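Long-range contacts in 3-dehydroshikimate dehydratase (Bacillus anthracis, PDB 3DX5), which catalyses the dehydration of 3-dehydroshikimate to 3,4-dihydroxybenzoate, a manganese-dependent step in the biosynthesis of the siderophore petrobactin: residues I8-Q13 with N258-L263; H198-S203 with S251-G256; K85-A90 with C129-Q134; S68-I73 with K100-A105. All coordinates share one frame; numbering follows the deposited sequence. Where two conformers were deposited one is given.

Contact 1. Residues I8-Q13 with N258-L263; sequences ISFRHQ and NAKDIL. With DHB (3,4-dihydroxybenzoic acid), chain D.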
# COMPACT_ATOMS: atom_id res chain seq x y z
N ILE A 8 -0.99 1.90 -9.75
CA ILE A 8 -1.60 1.77 -8.42
C ILE A 8 -2.54 0.52 -8.30
O ILE A 8 -2.70 -0.01 -7.21
CB ILE A 8 -2.36 3.07 -8.00
CG1 ILE A 8 -2.59 3.11 -6.47
CG2 ILE A 8 -3.66 3.30 -8.84
CD1 ILE A 8 -3.12 4.54 -5.93
N SER A 9 -3.11 0.04 -9.41
CA SER A 9 -3.95 -1.17 -9.38
C SER A 9 -3.16 -2.38 -8.92
O SER A 9 -3.75 -3.40 -8.52
CB SER A 9 -4.59 -1.44 -10.79
OG SER A 9 -5.43 -0.34 -11.14
N PHE A 10 -1.83 -2.29 -9.01
CA PHE A 10 -0.94 -3.44 -8.69
C PHE A 10 -0.20 -3.24 -7.36
O PHE A 10 0.78 -3.94 -7.09
CB PHE A 10 0.07 -3.62 -9.84
CG PHE A 10 -0.59 -3.97 -11.13
CD1 PHE A 10 -0.83 -5.32 -11.45
CD2 PHE A 10 -1.04 -2.98 -12.00
CE1 PHE A 10 -1.50 -5.68 -12.63
CE2 PHE A 10 -1.73 -3.31 -13.18
CZ PHE A 10 -1.95 -4.66 -13.49
N ARG A 11 -0.67 -2.29 -6.53
CA ARG A 11 0.05 -1.89 -5.28
C ARG A 11 0.15 -3.03 -4.25
O ARG A 11 0.98 -2.97 -3.34
CB ARG A 11 -0.66 -0.67 -4.65
CG ARG A 11 -2.09 -1.02 -4.02
CD ARG A 11 -3.03 0.25 -3.91
NE ARG A 11 -4.35 -0.19 -3.43
CZ ARG A 11 -5.22 -0.89 -4.18
NH1 ARG A 11 -4.97 -1.13 -5.47
NH2 ARG A 11 -6.36 -1.32 -3.65
N HIS A 12 -0.71 -4.05 -4.38
CA HIS A 12 -0.72 -5.20 -3.48
C HIS A 12 -0.26 -6.54 -4.08
O HIS A 12 -0.61 -7.62 -3.59
CB HIS A 12 -2.09 -5.34 -2.79
CG HIS A 12 -2.41 -4.17 -1.90
ND1 HIS A 12 -3.62 -3.53 -1.94
CD2 HIS A 12 -1.65 -3.50 -1.00
CE1 HIS A 12 -3.63 -2.55 -1.06
NE2 HIS A 12 -2.43 -2.49 -0.49
N GLN A 13 0.57 -6.46 -5.11
CA GLN A 13 1.14 -7.67 -5.65
C GLN A 13 2.58 -7.43 -6.11
O GLN A 13 2.97 -6.29 -6.39
CB GLN A 13 0.24 -8.22 -6.79
CG GLN A 13 0.17 -7.36 -8.02
CD GLN A 13 -1.11 -7.65 -8.87
OE1 GLN A 13 -2.20 -7.14 -8.58
NE2 GLN A 13 -0.94 -8.43 -9.92
N ASN A 258 -7.68 -9.20 -8.26
CA ASN A 258 -7.57 -9.81 -9.60
C ASN A 258 -7.43 -8.74 -10.71
O ASN A 258 -8.13 -8.81 -11.73
CB ASN A 258 -8.82 -10.70 -9.90
CG ASN A 258 -9.25 -11.55 -8.72
OD1 ASN A 258 -10.44 -11.58 -8.36
ND2 ASN A 258 -8.30 -12.22 -8.08
N ALA A 259 -6.57 -7.76 -10.50
CA ALA A 259 -6.48 -6.62 -11.43
C ALA A 259 -6.31 -7.04 -12.89
O ALA A 259 -6.98 -6.51 -13.77
CB ALA A 259 -5.38 -5.67 -11.03
N LYS A 260 -5.43 -8.01 -13.15
CA LYS A 260 -5.19 -8.43 -14.52
C LYS A 260 -6.43 -9.01 -15.21
O LYS A 260 -6.72 -8.65 -16.36
CB LYS A 260 -4.03 -9.44 -14.60
CG LYS A 260 -2.68 -8.80 -14.53
CD LYS A 260 -1.67 -9.96 -14.54
CE LYS A 260 -0.26 -9.53 -14.84
NZ LYS A 260 0.60 -10.75 -14.65
N ASP A 261 -7.17 -9.87 -14.50
CA ASP A 261 -8.41 -10.43 -15.04
C ASP A 261 -9.43 -9.35 -15.33
O ASP A 261 -10.06 -9.37 -16.39
CB ASP A 261 -9.04 -11.43 -14.07
CG ASP A 261 -8.28 -12.74 -14.00
OD1 ASP A 261 -7.61 -13.13 -15.00
OD2 ASP A 261 -8.34 -13.39 -12.93
N ILE A 262 -9.62 -8.45 -14.36
CA ILE A 262 -10.63 -7.39 -14.50
C ILE A 262 -10.27 -6.47 -15.66
O ILE A 262 -11.13 -6.13 -16.48
CB ILE A 262 -10.75 -6.56 -13.20
CG1 ILE A 262 -11.32 -7.44 -12.05
CG2 ILE A 262 -11.55 -5.28 -13.43
CD1 ILE A 262 -12.75 -7.96 -12.28
N LEU A 263 -8.99 -6.06 -15.72
CA LEU A 263 -8.53 -5.11 -16.75
C LEU A 263 -8.60 -5.71 -18.15
O LEU A 263 -9.06 -5.06 -19.10
CB LEU A 263 -7.09 -4.66 -16.45
CG LEU A 263 -7.04 -3.72 -15.21
CD1 LEU A 263 -5.56 -3.39 -14.83
CD2 LEU A 263 -7.81 -2.41 -15.48
C1 DHB D . -6.65 7.39 -4.90
C2 DHB D . -7.44 7.76 -5.98
C3 DHB D . -8.83 7.59 -5.93
O3 DHB D . -9.68 7.94 -6.95
C4 DHB D . -9.42 7.05 -4.71
O4 DHB D . -10.77 6.91 -4.69
C5 DHB D . -8.62 6.71 -3.62
C6 DHB D . -7.23 6.88 -3.74
C DHB D . -5.14 7.56 -5.01
O1 DHB D . -4.36 7.30 -4.08
O2 DHB D . -4.61 8.00 -6.15
O HOH W 1 -3.51 -9.65 -11.15
O HOH W 2 -4.76 -7.79 -8.18
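Ser9 and Ala259 bring the two backbones closest, CA to CA 6.3 Å, where segment 8-13, a 3-10 end followed by a type I turn, meets the first turn of the helix starting at Ala259. Phe10 carries most of the apolar contact. With CG anti to the carbonyl carbon (chi1 -63°), its ring reaches toward the helix. Ala259 CB sits over one ring face, offset toward the rim, 4.2 Å from Phe10 CE1. Lys260 CG meets the ring edge in plane, 3.8 Å from Phe10 CE1, the side chains crossing at about a right angle. Leu263 approaches tip to tip, its CD1 4.1 Å from Phe10 CZ. Ser9 OG is hydrogen-bonded to Trp254 O. Gln13 reaches the helix through two waters. Gln13 OE1 accepts from one water at 2.7 Å, and that water accepts from Ala259 N at 2.9 Å. Gln13 NE2 donates to the other water, which accepts from Lys260 N. The segment follows the first barrel strand, and its Ile8 lines the ligand pocket. No direct hydrogen bond joins the segments; instead, two backbone N-H groups of the helix's first turn are met by waters held by the Gln13 amide.

Contact 2. Residues H198-S203 with S251-G256; sequences HFKNIS and SLEWFG. With MN (manganese (II) ion), chain B; DHB (3,4-dihydroxybenzoic acid), chain D.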
# COMPACT_ATOMS: atom_id res chain seq x y z
N HIS A 198 -10.28 9.51 -14.84
CA HIS A 198 -10.30 8.24 -14.11
C HIS A 198 -11.68 7.65 -14.29
O HIS A 198 -12.68 8.35 -14.07
CB HIS A 198 -10.04 8.46 -12.61
CG HIS A 198 -8.58 8.54 -12.26
ND1 HIS A 198 -8.12 8.67 -10.96
CD2 HIS A 198 -7.48 8.50 -13.05
CE1 HIS A 198 -6.80 8.69 -10.97
NE2 HIS A 198 -6.39 8.59 -12.23
N PHE A 199 -11.75 6.37 -14.64
CA PHE A 199 -13.00 5.65 -14.80
C PHE A 199 -13.04 4.53 -13.76
O PHE A 199 -12.22 3.60 -13.81
CB PHE A 199 -13.05 4.96 -16.18
CG PHE A 199 -13.37 5.87 -17.37
CD1 PHE A 199 -13.46 7.25 -17.25
CD2 PHE A 199 -13.51 5.31 -18.64
CE1 PHE A 199 -13.73 8.06 -18.36
CE2 PHE A 199 -13.79 6.10 -19.76
CZ PHE A 199 -13.91 7.49 -19.62
N LYS A 200 -13.98 4.57 -12.82
CA LYS A 200 -14.22 3.39 -11.97
C LYS A 200 -15.70 3.42 -11.61
O LYS A 200 -16.37 4.44 -11.83
CB LYS A 200 -13.28 3.36 -10.73
CG LYS A 200 -13.37 4.60 -9.78
CD LYS A 200 -12.47 4.37 -8.54
CE LYS A 200 -12.54 5.54 -7.52
NZ LYS A 200 -12.02 6.83 -8.09
N ASN A 201 -16.23 2.34 -11.06
CA ASN A 201 -17.67 2.29 -10.79
C ASN A 201 -17.93 1.56 -9.48
O ASN A 201 -17.04 0.89 -8.95
CB ASN A 201 -18.43 1.60 -11.94
CG ASN A 201 -19.83 2.19 -12.15
OD1 ASN A 201 -20.37 2.87 -11.25
ND2 ASN A 201 -20.42 1.94 -13.32
N ILE A 202 -19.15 1.65 -8.98
CA ILE A 202 -19.48 1.01 -7.71
C ILE A 202 -20.86 0.40 -7.90
O ILE A 202 -21.66 0.93 -8.71
CB ILE A 202 -19.45 2.04 -6.55
CG1 ILE A 202 -19.45 1.36 -5.20
CG2 ILE A 202 -20.64 3.04 -6.61
CD1 ILE A 202 -18.09 0.79 -4.81
N SER A 203 -21.18 -0.69 -7.20
CA SER A 203 -22.52 -1.31 -7.43
C SER A 203 -23.66 -0.47 -6.84
O SER A 203 -24.78 -0.52 -7.32
CB SER A 203 -22.60 -2.74 -6.89
OG SER A 203 -22.37 -2.72 -5.48
N SER A 251 -7.95 6.54 -17.54
CA SER A 251 -7.40 5.39 -16.84
C SER A 251 -8.51 4.50 -16.27
O SER A 251 -9.47 5.03 -15.69
CB SER A 251 -6.54 5.86 -15.67
OG SER A 251 -5.23 6.14 -16.12
N LEU A 252 -8.35 3.18 -16.36
CA LEU A 252 -9.24 2.24 -15.71
C LEU A 252 -8.73 2.07 -14.28
O LEU A 252 -7.85 1.23 -14.02
CB LEU A 252 -9.29 0.87 -16.46
CG LEU A 252 -9.67 0.98 -17.95
CD1 LEU A 252 -9.80 -0.41 -18.57
CD2 LEU A 252 -10.97 1.83 -18.15
N GLU A 253 -9.24 2.91 -13.37
CA GLU A 253 -8.71 2.97 -12.02
C GLU A 253 -9.29 1.87 -11.16
O GLU A 253 -10.19 2.13 -10.34
CB GLU A 253 -9.05 4.33 -11.40
CG GLU A 253 -8.20 4.65 -10.16
CD GLU A 253 -8.56 6.00 -9.55
OE1 GLU A 253 -9.74 6.39 -9.67
OE2 GLU A 253 -7.66 6.67 -8.98
N TRP A 254 -8.76 0.67 -11.30
CA TRP A 254 -9.26 -0.47 -10.54
C TRP A 254 -8.52 -0.65 -9.23
O TRP A 254 -7.29 -0.78 -9.21
CB TRP A 254 -9.13 -1.76 -11.38
CG TRP A 254 -9.67 -2.99 -10.71
CD1 TRP A 254 -8.96 -4.08 -10.32
CD2 TRP A 254 -11.04 -3.27 -10.41
NE1 TRP A 254 -9.79 -5.02 -9.77
CE2 TRP A 254 -11.09 -4.56 -9.82
CE3 TRP A 254 -12.24 -2.56 -10.58
CZ2 TRP A 254 -12.28 -5.16 -9.37
CZ3 TRP A 254 -13.45 -3.15 -10.14
CH2 TRP A 254 -13.46 -4.46 -9.56
N PHE A 255 -9.25 -0.66 -8.12
CA PHE A 255 -8.65 -0.83 -6.81
C PHE A 255 -8.98 -2.22 -6.21
O PHE A 255 -8.59 -2.51 -5.09
CB PHE A 255 -9.17 0.26 -5.87
CG PHE A 255 -8.64 1.63 -6.17
CD1 PHE A 255 -7.27 1.82 -6.39
CD2 PHE A 255 -9.49 2.73 -6.20
CE1 PHE A 255 -6.75 3.06 -6.60
CE2 PHE A 255 -8.98 4.01 -6.42
CZ PHE A 255 -7.60 4.17 -6.64
N GLY A 256 -9.70 -3.06 -6.97
CA GLY A 256 -10.16 -4.36 -6.44
C GLY A 256 -9.17 -5.50 -6.64
O GLY A 256 -7.99 -5.29 -7.02
MN MN B . -9.13 8.54 -8.92
C1 DHB D . -6.65 7.39 -4.90
C2 DHB D . -7.44 7.76 -5.98
C3 DHB D . -8.83 7.59 -5.93
O3 DHB D . -9.68 7.94 -6.95
C4 DHB D . -9.42 7.05 -4.71
O4 DHB D . -10.77 6.91 -4.69
C5 DHB D . -8.62 6.71 -3.62
C6 DHB D . -7.23 6.88 -3.74
C DHB D . -5.14 7.56 -5.01
O1 DHB D . -4.36 7.30 -4.08
O2 DHB D . -4.61 8.00 -6.15
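The His198 ring has Glu253 CG over one face, offset toward the rim, and O3 of the bound 3,4-dihydroxybenzoic acid at its edge. Phe255 has Glu253 O over one face, offset toward the rim, and Lys200 CE at its edge; Phe255 CE2 lies 3.5 Å from ligand C4. The imidazole and the Glu253 carboxylate are turned 59° apart and share the manganese. His198 ND1 binds the metal at 2.3 Å, and Glu253 OE1 and OE2 chelate it, each at 2.4 Å. Ligand O3, Glu142 and Asp172 complete the site. His198 NE2 is hydrogen-bonded to Glu33, which probably helps to orient the ring. Lys200 runs side by side with Glu253. It bends at chi4 (-64°), and Lys200 NZ meets Glu253 OE1 from above the carboxylate plane, at 2.8 Å, in a salt bridge. NZ also donates to ligand O3 and pairs with Asp172. The backbones pair in parallel beside the site: Phe199 N donates to Ser251 O at 2.8 Å, and Glu253 N, just past the strand end, to Phe199 O. These are neighbouring TIM-barrel strands. Phe199 packs on helix 236-243 and Leu252 on helix 259-272.

Contact 3. Residues K85-A90 with C129-Q134; sequences KCEQLA and CELFAQ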
# COMPACT_ATOMS: atom_id res chain seq x y z
N LYS A 85 10.21 17.88 -3.37
CA LYS A 85 9.48 16.78 -4.01
C LYS A 85 9.01 17.17 -5.43
O LYS A 85 9.14 16.38 -6.35
CB LYS A 85 8.30 16.35 -3.13
CG LYS A 85 7.50 15.19 -3.68
CD LYS A 85 6.67 14.47 -2.60
CE LYS A 85 5.89 13.36 -3.27
NZ LYS A 85 4.75 12.81 -2.46
N CYS A 86 8.50 18.39 -5.61
CA CYS A 86 8.15 18.85 -6.95
C CYS A 86 9.34 18.83 -7.89
O CYS A 86 9.21 18.43 -9.05
CB CYS A 86 7.56 20.25 -6.90
SG CYS A 86 5.94 20.33 -6.11
N GLU A 87 10.50 19.25 -7.41
CA GLU A 87 11.69 19.24 -8.21
C GLU A 87 12.09 17.83 -8.60
O GLU A 87 12.57 17.61 -9.70
CB GLU A 87 12.84 19.98 -7.52
CG GLU A 87 12.55 21.49 -7.33
CD GLU A 87 13.51 22.18 -6.35
OE1 GLU A 87 14.42 21.52 -5.80
OE2 GLU A 87 13.36 23.40 -6.10
N GLN A 88 11.92 16.86 -7.69
CA GLN A 88 12.23 15.47 -8.02
C GLN A 88 11.19 14.88 -9.03
O GLN A 88 11.55 14.18 -9.97
CB GLN A 88 12.37 14.61 -6.75
CG GLN A 88 12.58 13.08 -7.00
CD GLN A 88 13.84 12.76 -7.83
OE1 GLN A 88 14.70 13.63 -8.09
NE2 GLN A 88 13.94 11.50 -8.25
N LEU A 89 9.91 15.19 -8.84
CA LEU A 89 8.88 14.80 -9.78
C LEU A 89 9.11 15.33 -11.20
O LEU A 89 8.84 14.61 -12.16
CB LEU A 89 7.48 15.18 -9.27
CG LEU A 89 6.89 14.35 -8.13
CD1 LEU A 89 5.73 15.08 -7.50
CD2 LEU A 89 6.45 12.99 -8.64
N ALA A 90 9.66 16.54 -11.33
CA ALA A 90 9.98 17.10 -12.63
C ALA A 90 11.11 16.30 -13.28
O ALA A 90 11.11 16.06 -14.49
CB ALA A 90 10.36 18.59 -12.49
N CYS A 129 2.06 25.43 -9.42
CA CYS A 129 1.84 25.63 -10.84
C CYS A 129 3.00 26.41 -11.49
O CYS A 129 3.45 26.04 -12.59
CB CYS A 129 0.52 26.37 -11.09
SG CYS A 129 -0.88 25.29 -10.83
N GLU A 130 3.47 27.46 -10.83
CA GLU A 130 4.56 28.25 -11.38
C GLU A 130 5.89 27.49 -11.43
O GLU A 130 6.68 27.67 -12.36
CB GLU A 130 4.71 29.60 -10.66
CG GLU A 130 3.96 30.72 -11.36
CD GLU A 130 4.61 31.12 -12.68
OE1 GLU A 130 4.04 30.84 -13.77
OE2 GLU A 130 5.70 31.72 -12.62
N LEU A 131 6.13 26.62 -10.45
CA LEU A 131 7.28 25.72 -10.49
C LEU A 131 7.21 24.77 -11.72
O LEU A 131 8.14 24.71 -12.55
CB LEU A 131 7.37 24.91 -9.20
CG LEU A 131 8.64 24.09 -8.94
CD1 LEU A 131 8.84 23.85 -7.45
CD2 LEU A 131 8.55 22.73 -9.65
N PHE A 132 6.10 24.03 -11.84
CA PHE A 132 5.94 23.09 -12.95
C PHE A 132 5.85 23.78 -14.32
O PHE A 132 6.30 23.21 -15.33
CB PHE A 132 4.76 22.13 -12.73
CG PHE A 132 5.05 21.05 -11.72
CD1 PHE A 132 6.02 20.08 -11.99
CD2 PHE A 132 4.43 21.06 -10.47
CE1 PHE A 132 6.30 19.08 -11.04
CE2 PHE A 132 4.70 20.07 -9.50
CZ PHE A 132 5.62 19.08 -9.78
N ALA A 133 5.30 25.00 -14.37
CA ALA A 133 5.26 25.74 -15.65
C ALA A 133 6.68 25.98 -16.24
O ALA A 133 6.83 26.10 -17.45
CB ALA A 133 4.50 27.10 -15.51
N GLN A 134 7.70 26.06 -15.39
CA GLN A 134 9.07 26.22 -15.88
C GLN A 134 9.46 25.00 -16.72
O GLN A 134 10.16 25.13 -17.73
CB GLN A 134 10.05 26.39 -14.73
CG GLN A 134 9.86 27.68 -13.98
CD GLN A 134 10.81 27.79 -12.83
OE1 GLN A 134 11.00 26.82 -12.08
NE2 GLN A 134 11.43 28.93 -12.67
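Phe132 points its ring at the backbone and side chain of Cys86, with the rim leading. Cys86 SG lies 3.6 Å from Phe132 CE2. The sulfur of Cys86 is 4.7 Å from the Phe132 ring centroid and 60° off the ring normal, an oblique sulfur-aromatic contact. Cys86 O comes 3.6 Å from Phe132 CE1, also obliquely. Further round the rim, Leu89 CB and Ala90 N lie at the edge, near the ring plane. Ala90 CB is 4.3 Å from Phe132 CE1. The two helices flank strand 100-103 in sequence and lie next to each other on the outer layer of the TIM barrel. Their short segments run in the same general direction, crossing at -27°, with a closest axis approach of 10.4 Å. Leu131 covers Phe132 within its own helix: its CD2 stands over the centre of one ring face. Leu131 CD2 is also 3.8 Å from Cys86 CB, which itself touches Phe132 CZ, so the three pack against one another. Leu131 CD1 reaches Cys86 CB as well, and more distantly Glu87 CG, where the contact becomes exposed. On the inner side Phe132 also touches Ile101 of strand 100-103.

Contact 4. Residues S68-I73 with K100-A105; sequences SDYLDI and KIRTFA. With DHB (3,4-dihydroxybenzoic acid), chain D.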
# COMPACT_ATOMS: atom_id res chain seq x y z
N SER A 68 1.22 10.06 -10.88
CA SER A 68 0.19 10.39 -9.92
C SER A 68 0.69 10.31 -8.49
O SER A 68 1.10 9.25 -8.00
CB SER A 68 -1.06 9.54 -10.17
OG SER A 68 -1.41 9.66 -11.54
N ASP A 69 0.68 11.45 -7.81
CA ASP A 69 1.31 11.55 -6.53
C ASP A 69 0.45 12.37 -5.58
O ASP A 69 -0.77 12.42 -5.76
CB ASP A 69 2.73 12.11 -6.69
CG ASP A 69 3.71 11.53 -5.64
OD1 ASP A 69 4.78 11.02 -6.03
OD2 ASP A 69 3.40 11.60 -4.41
N TYR A 70 1.07 12.98 -4.57
CA TYR A 70 0.37 13.61 -3.45
C TYR A 70 1.30 14.72 -3.01
O TYR A 70 2.41 14.45 -2.58
CB TYR A 70 0.18 12.60 -2.26
CG TYR A 70 -0.36 11.23 -2.71
CD1 TYR A 70 -1.75 10.98 -2.73
CD2 TYR A 70 0.51 10.20 -3.15
CE1 TYR A 70 -2.25 9.73 -3.18
CE2 TYR A 70 0.01 9.00 -3.63
CZ TYR A 70 -1.36 8.76 -3.63
OH TYR A 70 -1.86 7.54 -4.08
N LEU A 71 0.89 15.97 -3.16
CA LEU A 71 1.75 17.06 -2.69
C LEU A 71 1.13 17.70 -1.46
O LEU A 71 -0.00 18.13 -1.49
CB LEU A 71 1.97 18.09 -3.79
CG LEU A 71 2.61 17.52 -5.06
CD1 LEU A 71 2.52 18.54 -6.21
CD2 LEU A 71 4.08 17.10 -4.75
N ASP A 72 1.88 17.74 -0.38
CA ASP A 72 1.37 18.29 0.84
C ASP A 72 1.51 19.81 0.84
O ASP A 72 2.61 20.36 1.00
CB ASP A 72 2.08 17.67 2.05
CG ASP A 72 1.46 18.12 3.37
OD1 ASP A 72 0.38 18.76 3.37
OD2 ASP A 72 2.07 17.84 4.42
N ILE A 73 0.40 20.50 0.64
CA ILE A 73 0.45 21.95 0.74
C ILE A 73 -0.44 22.49 1.89
O ILE A 73 -0.74 23.67 1.95
CB ILE A 73 0.35 22.68 -0.70
CG1 ILE A 73 -0.63 22.06 -1.65
CG2 ILE A 73 1.58 22.39 -1.52
CD1 ILE A 73 -1.94 22.01 -1.12
N LYS A 100 2.54 15.66 -17.13
CA LYS A 100 1.46 15.83 -16.15
C LYS A 100 1.75 15.17 -14.81
O LYS A 100 2.30 14.04 -14.76
CB LYS A 100 0.13 15.23 -16.69
CG LYS A 100 -0.30 15.76 -18.04
CD LYS A 100 -1.57 15.05 -18.55
CE LYS A 100 -1.92 15.51 -19.98
NZ LYS A 100 -0.83 15.25 -20.98
N ILE A 101 1.39 15.87 -13.72
CA ILE A 101 1.48 15.41 -12.34
C ILE A 101 0.10 15.54 -11.66
O ILE A 101 -0.48 16.64 -11.59
CB ILE A 101 2.47 16.27 -11.50
CG1 ILE A 101 3.88 16.24 -12.10
CG2 ILE A 101 2.50 15.79 -10.04
CD1 ILE A 101 4.49 14.81 -12.37
N ARG A 102 -0.41 14.44 -11.13
CA ARG A 102 -1.68 14.45 -10.45
C ARG A 102 -1.46 14.73 -8.96
O ARG A 102 -0.59 14.13 -8.32
CB ARG A 102 -2.36 13.07 -10.64
CG ARG A 102 -3.80 12.90 -10.06
CD ARG A 102 -3.92 12.86 -8.49
NE ARG A 102 -3.05 11.92 -7.75
CZ ARG A 102 -3.35 10.65 -7.52
NH1 ARG A 102 -2.50 9.88 -6.82
NH2 ARG A 102 -4.49 10.14 -8.01
N THR A 103 -2.24 15.65 -8.40
CA THR A 103 -2.24 15.85 -6.96
C THR A 103 -3.65 16.12 -6.47
O THR A 103 -4.58 16.20 -7.28
CB THR A 103 -1.23 16.96 -6.51
OG1 THR A 103 -1.10 16.92 -5.08
CG2 THR A 103 -1.70 18.38 -6.91
N PHE A 104 -3.81 16.18 -5.16
CA PHE A 104 -5.11 16.43 -4.52
C PHE A 104 -5.08 17.80 -3.90
O PHE A 104 -4.02 18.26 -3.47
CB PHE A 104 -5.40 15.37 -3.45
CG PHE A 104 -5.61 14.00 -4.03
CD1 PHE A 104 -6.80 13.68 -4.68
CD2 PHE A 104 -4.61 13.04 -3.98
CE1 PHE A 104 -7.00 12.44 -5.26
CE2 PHE A 104 -4.81 11.77 -4.54
CZ PHE A 104 -5.99 11.48 -5.18
N ALA A 105 -6.22 18.47 -3.84
CA ALA A 105 -6.27 19.82 -3.30
C ALA A 105 -6.76 19.76 -1.87
O ALA A 105 -7.95 19.92 -1.59
CB ALA A 105 -7.18 20.71 -4.15
C1 DHB D . -6.65 7.39 -4.90
C2 DHB D . -7.44 7.76 -5.98
C3 DHB D . -8.83 7.59 -5.93
O3 DHB D . -9.68 7.94 -6.95
C4 DHB D . -9.42 7.05 -4.71
O4 DHB D . -10.77 6.91 -4.69
C5 DHB D . -8.62 6.71 -3.62
C6 DHB D . -7.23 6.88 -3.74
C DHB D . -5.14 7.56 -5.01
O1 DHB D . -4.36 7.30 -4.08
O2 DHB D . -4.61 8.00 -6.15
O HOH W 3 -1.48 19.33 -3.53
O HOH W 4 -2.12 15.70 -2.31
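Asp69 O is gripped side-on by Arg102, NE at 3.1 Å and NH1 at 3.3 Å. The oxygen lies close to the guanidinium plane. Bends at chi2 (-70°) and chi3 (-51°) fold the arginine back to this position. Asp69 N in turn donates to Arg102 O, next to the parallel bridge of Ser68 with Arg102. The guanidinium is packed between Ser68 CB over the centre of one face and Phe104 CE2 over that of the other. Arg102 NH2 donates to O2 of 3,4-dihydroxybenzoic acid at 2.8 Å, and NH1 adds a weak bond to the same atom. NH2 also forms a salt bridge with Glu142. Here two adjacent TIM-barrel strands deliver substrate-binding residues from their C-terminal ends. Ligand O1 lies at the edge of the Tyr70 ring, in its plane, and takes a hydrogen bond from Tyr70 OH at 2.5 Å. Tyr70 and Phe104 lie side by side, rim to rim, with Tyr70 CE1 3.5 Å from Phe104 CE2. Leu71 N donates to Thr103 OG1 at 2.9 Å. A water accepts from Thr103 OG1 and donates to Leu71 O and Phe104 O. Asp69 OD2 accepts from Tyr70 N and pairs with Lys85.

Overall arrangement
From the N terminus, the first barrel strand leads into segment 8-13. Contact 1 joins this segment to the start of the last helix, closing a loop of 244 residues that encloses the other three contacts. Contact 4 comes next, joining the end of strand 64-68 and the loop after it to strand 100-103 and its end. Contact 3 crosses it: residues 85-90 lie between the segments of contact 4, and 129-134 follow them. Leu89 packs against Asp69 and Leu71 where the two meet. Contact 2 opens after both have closed and pairs strand 194-202 with 249-252. It touches contact 1 through Arg11, bonded to Phe255 O. Contacts 1, 2 and 4 meet the ligand; contact 3 lies in the outer helical layer.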